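Local coordinates for GAF domain-containing protein (Thermoplasma acidophilum, PDB 4MN7) that reduces the R-sulfoxide of free methionine back to methionine, as a type II free methionine-R-sulfoxide reductase built on a GAF domain, at the methionine sulfoxide site. Residues are numbered along the deposited sequence; one frame, centred on the assembly and turned at random.

The methionine sulfoxide site. Residues 27, 31, 48, 53, 57-60, 81-84, 91, 107, 109. With SME (methionine sulfoxide), chain B.
The pocket is the substrate site of a GAF-domain free methionine-R-sulfoxide reductase, laid against strands 27-34, 90-98 and 101-110 and closed by the 81-84 loop and the start of helix 58-66. Burial is almost complete: 325 of the 327 Å² of methionine sulfoxide, which is partly occupied, are hidden. At the carboxylate end, Cys60 N on the first turn of helix 58-66 donates to SME O at 2.9 Å, nearly straight (166° at H), and the helix N-terminus probably helps offset the carboxylate charge. Cys60 SG, anti to its carbonyl carbon, packs alongside SME CA at 3.4 Å. The poorly ordered Tyr81 lies beside the same carboxylate, with one ring face over Gly58 CA. The amino group, SME N, meets Glu91, whose extended chain, CG anti to N (chi1 169°), brings OE1 to 2.6 Å from SME N through its syn lone pair; OE2 makes a weaker bond. Water 1 also bonds SME N, at 2.7 Å, and ties it to Ser84 N, Ser84 OG and Asp109 OD2. The sulfoxide oxygen OE faces three carboxylates: Asp109 OD1 at 2.7 Å, Asp107 OD2, and Glu91 OE2 at 3.1 Å. Since OE can only accept, such proximity suggests that at least one of these acids is protonated, which would polarise the S-O bond for reduction. On the opposite side of sulfur stands Ser84, engineered in place of the natural cysteine, which in this family is expected to be the nucleophile; OG, anti to the carbonyl carbon (chi1 -44°), points at SME S, but too closely modelled for its separation to carry meaning. The S-methyl CE sits over one face of the Trp27 six-membered ring, offset toward the rim with Trp27 CH2 3.6 Å from SME CE, while Thr48 CB packs against SME CE at 3.5 Å. Ile53 CD1 touches the side-chain methylene SME CG tip-on.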
# COMPACT_ATOMS: atom_id res chain seq x y z
N TRP A 27 1.42 0.14 20.08
CA TRP A 27 0.44 1.00 19.46
C TRP A 27 1.04 1.54 18.16
O TRP A 27 2.17 1.96 18.16
CB TRP A 27 0.13 2.14 20.39
CG TRP A 27 -1.07 2.94 20.02
CD1 TRP A 27 -2.36 2.77 20.49
CD2 TRP A 27 -1.11 4.09 19.18
NE1 TRP A 27 -3.19 3.72 19.95
CE2 TRP A 27 -2.45 4.54 19.14
CE3 TRP A 27 -0.17 4.74 18.42
CZ2 TRP A 27 -2.85 5.62 18.37
CZ3 TRP A 27 -0.57 5.81 17.66
CH2 TRP A 27 -1.91 6.25 17.64
N TYR A 31 -0.93 9.54 11.65
CA TYR A 31 -1.46 10.83 11.67
C TYR A 31 -1.19 11.56 10.36
O TYR A 31 -0.08 11.50 9.80
CB TYR A 31 -0.81 11.64 12.81
CG TYR A 31 -1.25 11.28 14.20
CD1 TYR A 31 -2.36 11.87 14.79
CD2 TYR A 31 -0.51 10.40 14.95
CE1 TYR A 31 -2.78 11.49 16.06
CE2 TYR A 31 -0.90 10.07 16.23
CZ TYR A 31 -2.02 10.63 16.79
OH TYR A 31 -2.37 10.27 18.07
N THR A 48 -6.70 6.17 21.93
CA THR A 48 -6.03 7.34 22.42
C THR A 48 -7.02 8.52 22.50
O THR A 48 -7.89 8.68 21.64
CB THR A 48 -4.77 7.71 21.60
OG1 THR A 48 -4.00 8.73 22.28
CG2 THR A 48 -5.15 8.22 20.22
N ILE A 53 -4.09 16.60 16.96
CA ILE A 53 -2.99 17.20 17.68
C ILE A 53 -2.66 18.55 17.07
O ILE A 53 -2.31 18.62 15.87
CB ILE A 53 -1.76 16.25 17.68
CG1 ILE A 53 -2.15 14.96 18.40
CG2 ILE A 53 -0.55 16.93 18.30
CD1 ILE A 53 -1.11 13.89 18.36
N ASP A 57 2.82 20.58 20.13
CA ASP A 57 2.61 19.45 21.08
C ASP A 57 3.26 18.13 20.68
O ASP A 57 2.69 17.33 19.89
CB ASP A 57 1.13 19.17 21.30
CG ASP A 57 0.42 20.31 21.98
OD1 ASP A 57 1.08 21.06 22.74
OD2 ASP A 57 -0.80 20.46 21.74
N GLY A 58 4.48 17.95 21.22
CA GLY A 58 5.11 16.64 21.35
C GLY A 58 5.99 16.12 20.23
O GLY A 58 6.34 16.84 19.27
N LEU A 59 6.40 14.87 20.43
CA LEU A 59 7.14 14.10 19.46
C LEU A 59 6.39 14.14 18.11
O LEU A 59 7.02 14.34 17.08
CB LEU A 59 7.29 12.69 19.95
CG LEU A 59 7.91 12.49 21.34
CD1 LEU A 59 8.13 11.02 21.61
CD2 LEU A 59 9.25 13.22 21.42
N CYS A 60 5.06 14.04 18.15
CA CYS A 60 4.27 14.04 16.90
C CYS A 60 4.47 15.32 16.14
O CYS A 60 4.72 15.30 14.94
CB CYS A 60 2.82 13.80 17.18
SG CYS A 60 2.48 12.12 17.75
N TYR A 81 8.60 15.64 27.58
CA TYR A 81 7.35 15.06 27.08
C TYR A 81 6.62 13.89 27.85
O TYR A 81 7.25 13.12 28.59
CB TYR A 81 7.40 14.81 25.54
CG TYR A 81 5.98 14.88 25.09
CD1 TYR A 81 5.22 16.05 25.35
CD2 TYR A 81 5.33 13.78 24.60
CE1 TYR A 81 3.87 16.12 25.06
CE2 TYR A 81 3.98 13.84 24.30
CZ TYR A 81 3.24 15.00 24.52
OH TYR A 81 1.88 15.03 24.19
N LEU A 82 5.28 13.88 27.73
CA LEU A 82 4.36 12.79 28.17
C LEU A 82 3.85 11.95 27.01
O LEU A 82 3.21 12.49 26.10
CB LEU A 82 3.08 13.38 28.83
CG LEU A 82 3.12 14.00 30.22
CD1 LEU A 82 1.80 14.70 30.53
CD2 LEU A 82 3.47 12.95 31.27
N ALA A 83 4.06 10.64 27.05
CA ALA A 83 3.30 9.75 26.17
C ALA A 83 1.74 9.91 26.38
O ALA A 83 1.29 10.67 27.27
CB ALA A 83 3.74 8.32 26.40
N SER A 84 0.95 9.19 25.56
CA SER A 84 -0.53 9.16 25.65
C SER A 84 -1.02 8.05 26.56
O SER A 84 -2.20 8.02 26.86
CB SER A 84 -1.19 8.88 24.25
OG SER A 84 -0.64 9.61 23.13
N GLU A 91 8.96 5.73 22.19
CA GLU A 91 8.03 6.11 21.08
C GLU A 91 8.82 6.60 19.92
O GLU A 91 9.82 7.31 20.11
CB GLU A 91 7.09 7.21 21.50
CG GLU A 91 6.26 7.87 20.38
CD GLU A 91 5.05 8.65 20.90
OE1 GLU A 91 5.05 9.07 22.06
OE2 GLU A 91 4.07 8.92 20.16
N ASP A 107 3.27 6.82 13.87
CA ASP A 107 3.61 7.03 15.30
C ASP A 107 3.47 5.70 15.99
O ASP A 107 2.39 5.08 15.94
CB ASP A 107 2.65 8.08 15.91
CG ASP A 107 2.82 8.25 17.45
OD1 ASP A 107 3.94 8.04 17.96
OD2 ASP A 107 1.83 8.57 18.15
N ASP A 109 4.28 3.42 19.66
CA ASP A 109 4.60 3.42 21.10
C ASP A 109 4.97 2.03 21.49
O ASP A 109 4.26 1.11 21.07
CB ASP A 109 3.31 3.69 21.94
CG ASP A 109 2.87 5.15 21.95
OD1 ASP A 109 2.71 5.78 20.92
OD2 ASP A 109 2.68 5.69 23.04
N SME B . 3.02 10.64 22.21
CA SME B . 2.62 11.51 21.11
CB SME B . 1.09 11.72 21.18
CG SME B . 0.32 10.76 20.26
S SME B . 0.15 8.98 21.04
OE SME B . 1.16 7.94 20.40
CE SME B . -1.62 8.58 20.37
C SME B . 3.49 12.81 21.23
O SME B . 3.32 13.75 20.44
OXT SME B . 4.41 12.77 22.11
O HOH W 1 1.90 8.33 23.08